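Local coordinates for cysteine-rich repeat secretory protein 2 (Arabidopsis thaliana, PDB 6GRE), which regulates cell-to-cell trafficking through plasmodesmata, restricting their permeability through callose deposition during salicylic acid-triggered immune responses, at residues Y24-F35 / T57-Q65; S111-T119 / D171-C180. All coordinates share one frame; numbering follows the deposited sequence. Where two conformers were deposited one is given.

Contact 1 (Y24-F35 / T57-Q65)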
loop_
_atom_site.group_PDB
_atom_site.type_symbol
_atom_site.label_atom_id
_atom_site.label_comp_id
_atom_site.label_asym_id
_atom_site.label_seq_id
_atom_site.Cartn_x
_atom_site.Cartn_y
_atom_site.Cartn_z
ATOM N N TYR A 24 20.488 12.667 -5.640
ATOM C CA TYR A 24 19.143 12.063 -5.479
ATOM C C TYR A 24 19.261 10.541 -5.551
ATOM O O TYR A 24 18.742 9.853 -4.650
ATOM C CB TYR A 24 18.145 12.581 -6.509
ATOM C CG TYR A 24 16.737 12.168 -6.177
ATOM C CD1 TYR A 24 15.995 12.941 -5.317
ATOM C CD2 TYR A 24 16.212 10.967 -6.608
ATOM C CE1 TYR A 24 14.703 12.582 -4.973
ATOM C CE2 TYR A 24 14.926 10.582 -6.263
ATOM C CZ TYR A 24 14.179 11.398 -5.438
ATOM O OH TYR A 24 12.887 11.089 -5.088
ATOM N N GLU A 25 19.927 10.015 -6.589
ATOM C CA GLU A 25 20.079 8.564 -6.772
ATOM C C GLU A 25 20.756 7.978 -5.531
ATOM O O GLU A 25 20.318 6.983 -4.972
ATOM C CB GLU A 25 20.884 8.199 -8.010
ATOM C CG GLU A 25 20.992 6.687 -8.188
ATOM C CD GLU A 25 21.732 6.238 -9.430
ATOM O OE1 GLU A 25 22.650 6.930 -9.822
ATOM O OE2 GLU A 25 21.343 5.213 -10.014
ATOM N N THR A 26 21.844 8.606 -5.059
ATOM C CA THR A 26 22.574 8.096 -3.940
ATOM C C THR A 26 21.707 8.129 -2.673
ATOM O O THR A 26 21.695 7.192 -1.889
ATOM C CB THR A 26 23.872 8.894 -3.725
ATOM O OG1 THR A 26 24.588 8.787 -4.949
ATOM C CG2 THR A 26 24.674 8.388 -2.552
ATOM N N ASN A 27 20.981 9.227 -2.472
ATOM C CA ASN A 27 20.114 9.369 -1.299
ATOM C C ASN A 27 18.959 8.347 -1.345
ATOM O O ASN A 27 18.598 7.794 -0.315
ATOM C CB ASN A 27 19.639 10.819 -1.156
ATOM C CG ASN A 27 20.761 11.746 -0.711
ATOM O OD1 ASN A 27 21.727 11.305 -0.094
ATOM N ND2 ASN A 27 20.589 13.031 -0.952
ATOM N N LEU A 28 18.415 8.132 -2.532
ATOM C CA LEU A 28 17.344 7.128 -2.735
ATOM C C LEU A 28 17.845 5.746 -2.306
ATOM O O LEU A 28 17.178 5.017 -1.559
ATOM C CB LEU A 28 16.913 7.144 -4.196
ATOM C CG LEU A 28 15.935 6.043 -4.611
ATOM C CD1 LEU A 28 14.698 6.043 -3.704
ATOM C CD2 LEU A 28 15.547 6.180 -6.069
ATOM N N ASN A 29 19.039 5.364 -2.772
ATOM C CA ASN A 29 19.558 4.051 -2.441
ATOM C C ASN A 29 19.775 3.938 -0.941
ATOM O O ASN A 29 19.490 2.888 -0.344
ATOM C CB ASN A 29 20.802 3.692 -3.251
ATOM C CG ASN A 29 20.471 3.461 -4.706
ATOM O OD1 ASN A 29 19.387 2.981 -5.024
ATOM N ND2 ASN A 29 21.378 3.802 -5.613
ATOM N N SER A 30 20.239 5.021 -0.308
ATOM C CA SER A 30 20.395 5.033 1.143
ATOM C C SER A 30 19.029 4.906 1.821
ATOM O O SER A 30 18.909 4.196 2.802
ATOM C CB SER A 30 21.112 6.265 1.648
ATOM O OG SER A 30 22.278 6.516 0.893
ATOM N N LEU A 31 18.027 5.633 1.299
ATOM C CA LEU A 31 16.655 5.593 1.860
ATOM C C LEU A 31 16.148 4.146 1.857
ATOM O O LEU A 31 15.632 3.646 2.871
ATOM C CB LEU A 31 15.731 6.480 1.027
ATOM C CG LEU A 31 14.236 6.310 1.342
ATOM C CD1 LEU A 31 13.923 6.978 2.660
ATOM C CD2 LEU A 31 13.365 6.883 0.240
ATOM N N LEU A 32 16.279 3.487 0.709
ATOM C CA LEU A 32 15.732 2.130 0.525
ATOM C C LEU A 32 16.401 1.126 1.467
ATOM O O LEU A 32 15.713 0.291 2.045
ATOM C CB LEU A 32 15.880 1.709 -0.933
ATOM C CG LEU A 32 15.075 2.533 -1.929
ATOM C CD1 LEU A 32 15.391 2.126 -3.351
ATOM C CD2 LEU A 32 13.580 2.430 -1.646
ATOM N N SER A 33 17.721 1.236 1.666
ATOM C CA SER A 33 18.442 0.370 2.600
ATOM C C SER A 33 17.934 0.602 4.027
ATOM O O SER A 33 17.834 -0.336 4.842
ATOM C CB SER A 33 19.930 0.605 2.503
ATOM O OG SER A 33 20.422 0.153 1.249
ATOM N N SER A 34 17.612 1.855 4.333
ATOM C CA SER A 34 17.082 2.233 5.641
ATOM C C SER A 34 15.717 1.580 5.901
ATOM O O SER A 34 15.421 1.250 7.052
ATOM C CB SER A 34 16.978 3.706 5.772
ATOM O OG SER A 34 18.285 4.253 5.784
ATOM N N PHE A 35 14.880 1.500 4.861
ATOM C CA PHE A 35 13.571 0.837 4.975
ATOM C C PHE A 35 13.782 -0.586 5.486
ATOM O O PHE A 35 13.120 -1.043 6.437
ATOM C CB PHE A 35 12.841 0.724 3.632
ATOM C CG PHE A 35 12.272 1.976 3.011
ATOM C CD1 PHE A 35 12.121 3.156 3.713
ATOM C CD2 PHE A 35 11.866 1.938 1.687
ATOM C CE1 PHE A 35 11.542 4.265 3.116
ATOM C CE2 PHE A 35 11.321 3.056 1.081
ATOM C CZ PHE A 35 11.165 4.215 1.796
ATOM N N THR A 57 16.867 19.626 -4.844
ATOM C CA THR A 57 16.986 18.604 -5.885
ATOM C C THR A 57 17.222 17.191 -5.301
ATOM O O THR A 57 16.641 16.265 -5.783
ATOM C CB THR A 57 18.088 18.951 -6.891
ATOM O OG1 THR A 57 17.848 20.289 -7.346
ATOM C CG2 THR A 57 18.143 18.000 -8.058
ATOM N N VAL A 58 18.064 17.048 -4.278
ATOM C CA VAL A 58 18.658 15.745 -3.920
ATOM C C VAL A 58 17.895 15.056 -2.780
ATOM O O VAL A 58 18.166 13.901 -2.462
ATOM C CB VAL A 58 20.140 15.909 -3.519
ATOM C CG1 VAL A 58 20.988 16.477 -4.654
ATOM C CG2 VAL A 58 20.282 16.718 -2.258
ATOM N N THR A 59 17.005 15.782 -2.110
ATOM C CA THR A 59 16.323 15.251 -0.931
ATOM C C THR A 59 15.239 14.256 -1.372
ATOM O O THR A 59 14.453 14.557 -2.256
ATOM C CB THR A 59 15.718 16.383 -0.093
ATOM O OG1 THR A 59 16.806 17.159 0.428
ATOM C CG2 THR A 59 14.900 15.885 1.078
ATOM N N VAL A 60 15.224 13.108 -0.702
ATOM C CA VAL A 60 14.263 12.009 -0.968
ATOM C C VAL A 60 13.415 11.795 0.280
ATOM O O VAL A 60 13.897 11.804 1.365
ATOM C CB VAL A 60 14.929 10.665 -1.319
ATOM C CG1 VAL A 60 13.919 9.761 -2.047
ATOM C CG2 VAL A 60 16.227 10.816 -2.090
ATOM N N TYR A 61 12.127 11.529 0.054
ATOM C CA TYR A 61 11.152 11.271 1.088
ATOM C C TYR A 61 10.538 9.904 0.804
ATOM O O TYR A 61 10.181 9.618 -0.322
ATOM C CB TYR A 61 10.046 12.326 1.070
ATOM C CG TYR A 61 10.539 13.748 1.217
ATOM C CD1 TYR A 61 10.987 14.451 0.112
ATOM C CD2 TYR A 61 10.546 14.380 2.447
ATOM C CE1 TYR A 61 11.444 15.755 0.229
ATOM C CE2 TYR A 61 10.996 15.687 2.582
ATOM C CZ TYR A 61 11.446 16.371 1.464
ATOM O OH TYR A 61 11.909 17.656 1.601
ATOM N N GLY A 62 10.372 9.111 1.855
ATOM C CA GLY A 62 9.781 7.811 1.608
ATOM C C GLY A 62 9.145 7.204 2.828
ATOM O O GLY A 62 9.366 7.613 3.979
ATOM N N ILE A 63 8.352 6.164 2.542
ATOM C CA ILE A 63 7.809 5.301 3.568
ATOM C C ILE A 63 7.930 3.845 3.123
ATOM O O ILE A 63 8.007 3.549 1.918
ATOM C CB ILE A 63 6.326 5.626 3.868
ATOM C CG1 ILE A 63 5.420 5.279 2.678
ATOM C CG2 ILE A 63 6.149 7.068 4.304
ATOM C CD1 ILE A 63 3.933 5.281 2.985
ATOM N N TYR A 64 7.871 2.946 4.101
ATOM C CA TYR A 64 7.399 1.595 3.813
ATOM C C TYR A 64 6.271 1.265 4.778
ATOM O O TYR A 64 6.122 1.881 5.831
ATOM C CB TYR A 64 8.492 0.543 3.971
ATOM C CG TYR A 64 8.880 0.315 5.402
ATOM C CD1 TYR A 64 9.833 1.126 6.003
ATOM C CD2 TYR A 64 8.308 -0.688 6.170
ATOM C CE1 TYR A 64 10.188 0.960 7.329
ATOM C CE2 TYR A 64 8.657 -0.868 7.498
ATOM C CZ TYR A 64 9.600 -0.035 8.086
ATOM O OH TYR A 64 9.974 -0.202 9.390
ATOM N N GLN A 65 5.451 0.288 4.397
ATOM C CA GLN A 65 4.419 -0.182 5.270
ATOM C C GLN A 65 4.118 -1.645 4.988
ATOM O O GLN A 65 3.839 -2.026 3.869
ATOM C CB GLN A 65 3.127 0.586 5.070
ATOM C CG GLN A 65 2.063 0.184 6.082
ATOM C CD GLN A 65 0.928 1.168 6.051
ATOM O OE1 GLN A 65 -0.123 0.965 6.668
ATOM N NE2 GLN A 65 1.150 2.268 5.357
#

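Contact 2 (S111-T119 / D171-C180). With NAG (2-acetamido-2-deoxy-beta-D-glucopyranose), chain F; EDO (1,2-ethanediol), chain I.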
loop_
_atom_site.group_PDB
_atom_site.type_symbol
_atom_site.label_atom_id
_atom_site.label_comp_id
_atom_site.label_asym_id
_atom_site.label_seq_id
_atom_site.Cartn_x
_atom_site.Cartn_y
_atom_site.Cartn_z
ATOM N N SER A 111 7.678 15.703 0.057
ATOM C CA SER A 111 6.927 14.982 1.070
ATOM C C SER A 111 5.502 14.727 0.567
ATOM O O SER A 111 4.874 15.586 -0.042
ATOM C CB SER A 111 6.913 15.714 2.360
ATOM O OG SER A 111 6.253 14.965 3.366
ATOM N N PHE A 112 5.012 13.509 0.826
ATOM C CA PHE A 112 3.602 13.159 0.598
ATOM C C PHE A 112 2.944 12.786 1.933
ATOM O O PHE A 112 1.803 12.325 1.920
ATOM C CB PHE A 112 3.469 12.012 -0.417
ATOM C CG PHE A 112 4.344 10.816 -0.125
ATOM C CD1 PHE A 112 3.972 9.847 0.789
ATOM C CD2 PHE A 112 5.566 10.670 -0.765
ATOM C CE1 PHE A 112 4.795 8.764 1.070
ATOM C CE2 PHE A 112 6.388 9.588 -0.494
ATOM C CZ PHE A 112 6.000 8.625 0.422
ATOM N N LEU A 113 3.616 12.986 3.077
ATOM C CA LEU A 113 3.063 12.567 4.384
ATOM C C LEU A 113 1.818 13.380 4.712
ATOM O O LEU A 113 1.809 14.632 4.670
ATOM C CB LEU A 113 4.071 12.721 5.519
ATOM C CG LEU A 113 5.351 11.911 5.412
ATOM C CD1 LEU A 113 6.203 12.148 6.646
ATOM C CD2 LEU A 113 5.087 10.414 5.238
ATOM N N GLY A 114 0.739 12.660 5.040
ATOM C CA GLY A 114 -0.505 13.279 5.421
ATOM C C GLY A 114 -1.254 13.951 4.285
ATOM O O GLY A 114 -2.230 14.667 4.509
ATOM N N VAL A 115 -0.827 13.705 3.034
ATOM C CA VAL A 115 -1.538 14.198 1.881
ATOM C C VAL A 115 -2.546 13.132 1.445
ATOM O O VAL A 115 -2.166 12.033 1.020
ATOM C CB VAL A 115 -0.586 14.571 0.730
ATOM C CG1 VAL A 115 -1.338 15.097 -0.476
ATOM C CG2 VAL A 115 0.451 15.588 1.212
ATOM N N GLN A 116 -3.816 13.456 1.540
ATOM C CA GLN A 116 -4.883 12.548 1.107
ATOM C C GLN A 116 -4.759 12.306 -0.397
ATOM O O GLN A 116 -4.430 13.222 -1.174
ATOM C CB GLN A 116 -6.266 13.129 1.423
ATOM C CG GLN A 116 -7.443 12.254 1.042
ATOM C CD GLN A 116 -7.408 10.886 1.681
ATOM O OE1 GLN A 116 -6.693 9.986 1.239
ATOM N NE2 GLN A 116 -8.224 10.722 2.703
ATOM N N ASP A 117 -5.064 11.074 -0.838
ATOM C CA ASP A 117 -5.140 10.807 -2.264
ATOM C C ASP A 117 -5.950 9.537 -2.445
ATOM O O ASP A 117 -5.485 8.448 -2.107
ATOM C CB ASP A 117 -3.751 10.670 -2.868
ATOM C CG ASP A 117 -3.753 10.596 -4.369
ATOM O OD1 ASP A 117 -4.833 10.405 -4.959
ATOM O OD2 ASP A 117 -2.645 10.719 -4.920
ATOM N N LYS A 118 -7.181 9.738 -2.892
ATOM C CA LYS A 118 -8.171 8.685 -3.048
ATOM C C LYS A 118 -8.244 8.224 -4.504
ATOM O O LYS A 118 -9.176 7.502 -4.861
ATOM C CB LYS A 118 -9.526 9.187 -2.540
ATOM C CG LYS A 118 -9.521 9.504 -1.055
ATOM C CD LYS A 118 -10.872 9.809 -0.493
ATOM C CE LYS A 118 -11.463 11.073 -1.067
ATOM N NZ LYS A 118 -12.855 11.259 -0.593
ATOM N N THR A 119 -7.328 8.688 -5.353
ATOM C CA THR A 119 -7.394 8.338 -6.778
ATOM C C THR A 119 -7.204 6.828 -6.952
ATOM O O THR A 119 -6.389 6.188 -6.278
ATOM C CB THR A 119 -6.393 9.109 -7.643
ATOM O OG1 THR A 119 -5.064 8.846 -7.257
ATOM C CG2 THR A 119 -6.603 10.602 -7.584
ATOM N N ASP A 171 0.711 7.226 6.992
ATOM C CA ASP A 171 0.847 8.665 7.169
ATOM C C ASP A 171 -0.505 9.374 7.254
ATOM O O ASP A 171 -0.541 10.561 7.604
ATOM C CB ASP A 171 1.639 9.287 6.026
ATOM C CG ASP A 171 0.952 9.093 4.699
ATOM O OD1 ASP A 171 0.800 7.890 4.307
ATOM O OD2 ASP A 171 0.498 10.087 4.109
ATOM N N LEU A 172 -1.612 8.687 6.930
ATOM C CA LEU A 172 -2.927 9.299 6.949
ATOM C C LEU A 172 -3.403 9.431 8.398
ATOM O O LEU A 172 -3.159 8.551 9.206
ATOM C CB LEU A 172 -3.965 8.469 6.189
ATOM C CG LEU A 172 -3.774 8.343 4.675
ATOM C CD1 LEU A 172 -5.025 7.754 4.044
ATOM C CD2 LEU A 172 -3.439 9.672 4.060
ATOM N N SER A 173 -4.153 10.507 8.640
ATOM C CA SER A 173 -4.831 10.669 9.926
ATOM C C SER A 173 -5.972 9.660 10.037
ATOM O O SER A 173 -6.388 9.039 9.064
ATOM C CB SER A 173 -5.373 12.048 10.087
ATOM O OG SER A 173 -6.465 12.254 9.210
ATOM N N THR A 174 -6.541 9.551 11.234
ATOM C CA THR A 174 -7.702 8.699 11.426
ATOM C C THR A 174 -8.821 9.041 10.443
ATOM O O THR A 174 -9.406 8.144 9.788
ATOM C CB THR A 174 -8.239 8.783 12.862
ATOM O OG1 THR A 174 -7.132 8.455 13.682
ATOM C CG2 THR A 174 -9.373 7.825 13.118
ATOM N N SER A 175 -9.150 10.327 10.322
ATOM C CA SER A 175 -10.188 10.803 9.471
ATOM C C SER A 175 -9.860 10.517 7.995
ATOM O O SER A 175 -10.703 10.099 7.221
ATOM C CB SER A 175 -10.412 12.284 9.707
ATOM O OG SER A 175 -11.331 12.785 8.765
ATOM N N GLN A 176 -8.619 10.837 7.636
ATOM C CA GLN A 176 -8.223 10.648 6.214
ATOM C C GLN A 176 -8.314 9.161 5.847
ATOM O O GLN A 176 -8.768 8.799 4.771
ATOM C CB GLN A 176 -6.792 11.118 6.015
ATOM C CG GLN A 176 -6.668 12.636 5.999
ATOM C CD GLN A 176 -5.222 13.053 5.923
ATOM O OE1 GLN A 176 -4.347 12.457 6.546
ATOM N NE2 GLN A 176 -4.960 14.060 5.085
ATOM N N CYS A 177 -7.875 8.334 6.780
ATOM C CA CYS A 177 -7.919 6.886 6.584
ATOM C C CYS A 177 -9.357 6.411 6.364
ATOM O O CYS A 177 -9.645 5.700 5.396
ATOM C CB CYS A 177 -7.292 6.175 7.762
ATOM S SG CYS A 177 -7.404 4.368 7.639
ATOM N N GLN A 178 -10.272 6.817 7.255
ATOM C CA GLN A 178 -11.638 6.412 7.095
ATOM C C GLN A 178 -12.239 6.911 5.770
ATOM O O GLN A 178 -13.039 6.214 5.136
ATOM C CB GLN A 178 -12.482 6.846 8.302
ATOM C CG GLN A 178 -13.921 6.418 8.159
ATOM C CD GLN A 178 -14.102 4.912 8.161
ATOM O OE1 GLN A 178 -13.281 4.202 8.720
ATOM N NE2 GLN A 178 -15.239 4.443 7.676
ATOM N N ASP A 179 -11.899 8.139 5.354
ATOM C CA ASP A 179 -12.390 8.706 4.125
ATOM C C ASP A 179 -11.882 7.863 2.942
ATOM O O ASP A 179 -12.668 7.518 2.055
ATOM C CB ASP A 179 -11.965 10.167 4.004
ATOM C CG ASP A 179 -12.552 10.898 2.815
ATOM O OD1 ASP A 179 -13.624 10.506 2.343
ATOM O OD2 ASP A 179 -11.919 11.886 2.383
ATOM N N CYS A 180 -10.574 7.568 2.940
ATOM C CA CYS A 180 -9.999 6.772 1.853
ATOM C C CYS A 180 -10.695 5.392 1.808
ATOM O O CYS A 180 -11.116 4.919 0.756
ATOM C CB CYS A 180 -8.498 6.688 2.039
ATOM S SG CYS A 180 -7.660 6.052 0.567
HETATM C C1 NAG F . 7.520 10.647 10.419
HETATM C C2 NAG F . 6.255 10.740 11.275
HETATM C C3 NAG F . 6.474 11.628 12.507
HETATM C C4 NAG F . 7.846 11.421 13.165
HETATM C C5 NAG F . 8.977 11.401 12.125
HETATM C C6 NAG F . 10.374 11.189 12.722
HETATM C C7 NAG F . 4.296 10.489 9.748
HETATM C C8 NAG F . 3.163 11.266 9.122
HETATM N N2 NAG F . 5.136 11.248 10.501
HETATM O O3 NAG F . 5.442 11.322 13.448
HETATM O O4 NAG F . 8.080 12.464 14.121
HETATM O O5 NAG F . 8.692 10.360 11.190
HETATM O O6 NAG F . 10.627 9.788 12.883
HETATM O O7 NAG F . 4.426 9.263 9.570
HETATM C C1 EDO I . -7.900 15.429 3.927
HETATM O O1 EDO I . -6.640 16.031 3.877
HETATM C C2 EDO I . -8.814 16.122 2.949
HETATM O O2 EDO I . -9.373 15.127 2.095
HETATM O O HOH W 1 -9.883 13.043 3.736
#

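Contact 1 (Y24-F35 / T57-Q65)
In the first DUF26 (Gnk2-homologous) domain a helix lies on an antiparallel sheet, and Val60 of strand 60-65 is the residue it covers most. The segment axes run nearly parallel, 22° apart, and approach to 8.6 Å. In the conformer given, Val60 CG2 sits over one face of the Tyr24 ring, 3.9 Å from its centroid, a CH-pi contact, and against Asn27 CB; CG1 lies between Tyr24 OH, at 3.5 Å, and Leu31 CD2, at 3.7 Å. With CG anti to the backbone N (chi1 -169°), the Tyr24 ring lies across the valine, and its hydroxyl bonds to Tyr94 O. One polar bond joins the segments: Asn27 ND2 to Val58 O, 3.0 Å and almost straight (178°). Val58 O lies in the plane of the Asn27 amide, while ND2 stands above the Val58 carbonyl plane, off its lone pairs. Further along, Gly62 lets the helix side chains come close: Leu31 CD2 lies 3.9 Å from Gly62 CA, and that CA is in the plane of the Phe35 ring at its edge. Tyr64 N lies over one face of Phe35, and Phe35 and Tyr64 run alongside in opposite senses, CD1 to CD1 3.8 Å. This largely apolar, mostly buried seam typifies the alpha+beta Gnk2-like (DUF26) fold, helix on antiparallel sheet.

Contact 2 (S111-T119 / D171-C180)
Gln116 reaches over the first turn of helix 174-180, its NE2 lying 3.6 Å from Gln176 CB. The chain leaves with CG anti to the backbone N and then bends at chi2 (57°), which carries NE2 to Gln176 O at 2.9 Å. That carbonyl also accepts the helical bond from Cys180 N. The other end of the amide, OE1, takes Asp117 N in its carbonyl plane, so both ends fix the rotation of the group. A water joins NE2 to Asp179 OD2. Gln176 returns the grip: its extended chain brings NE2 to Gly114 O at 2.9 Å, nearly straight (171°), NE2 standing above the plane of the Gly114 carbonyl, while OE1 accepts Ser173 N and Ser173 OG accepts Gln176 N, a capping box at the helix start. In the type II turn Phe112-Val115, Gly114 N gives a 2.7 Å bond to the anti lone pair of Asp171 OD2. The same oxygen forms a salt bridge with Lys204, and Ser169 holds OD1. Leu113 CD2 packs on Asp171 CB at 3.7 Å, beside the acetamide methyl of a bound N-acetylglucosamine. At the other end Lys118 NZ forms a salt bridge with the Asp179 carboxylate, its bonds to OD1 (3.1 Å) and OD2 both weak. The linker between strands 103-108 and 120-125 thus runs along the start of helix 174-192, which disulfides from Cys177 and Cys180 tie to strands 162-168 and 205-211.

Contact 1 closes before contact 2 opens along the chain, and their centres are about 21 Å apart. Contact 1 joins helix 23-38 to strand 60-66 within the first DUF26 domain; contact 2 sets the loop 111-119 against helix 174-192 of the second domain. Both domains carry a five-stranded antiparallel sheet of the same strand order, 1-4-5-3-2. The two contacts meet directly at strand 60-66: Ile63 CG2 lies 3.6 Å from Leu113 CD2, and Tyr61 CD1 lies 3.5 Å from Ser111 N. Tyr61 and Ile63 point away from helix 24-35, so one strand packs against its own helix and also against the inter-domain linker, which probably helps to set the two tandem domains against each other.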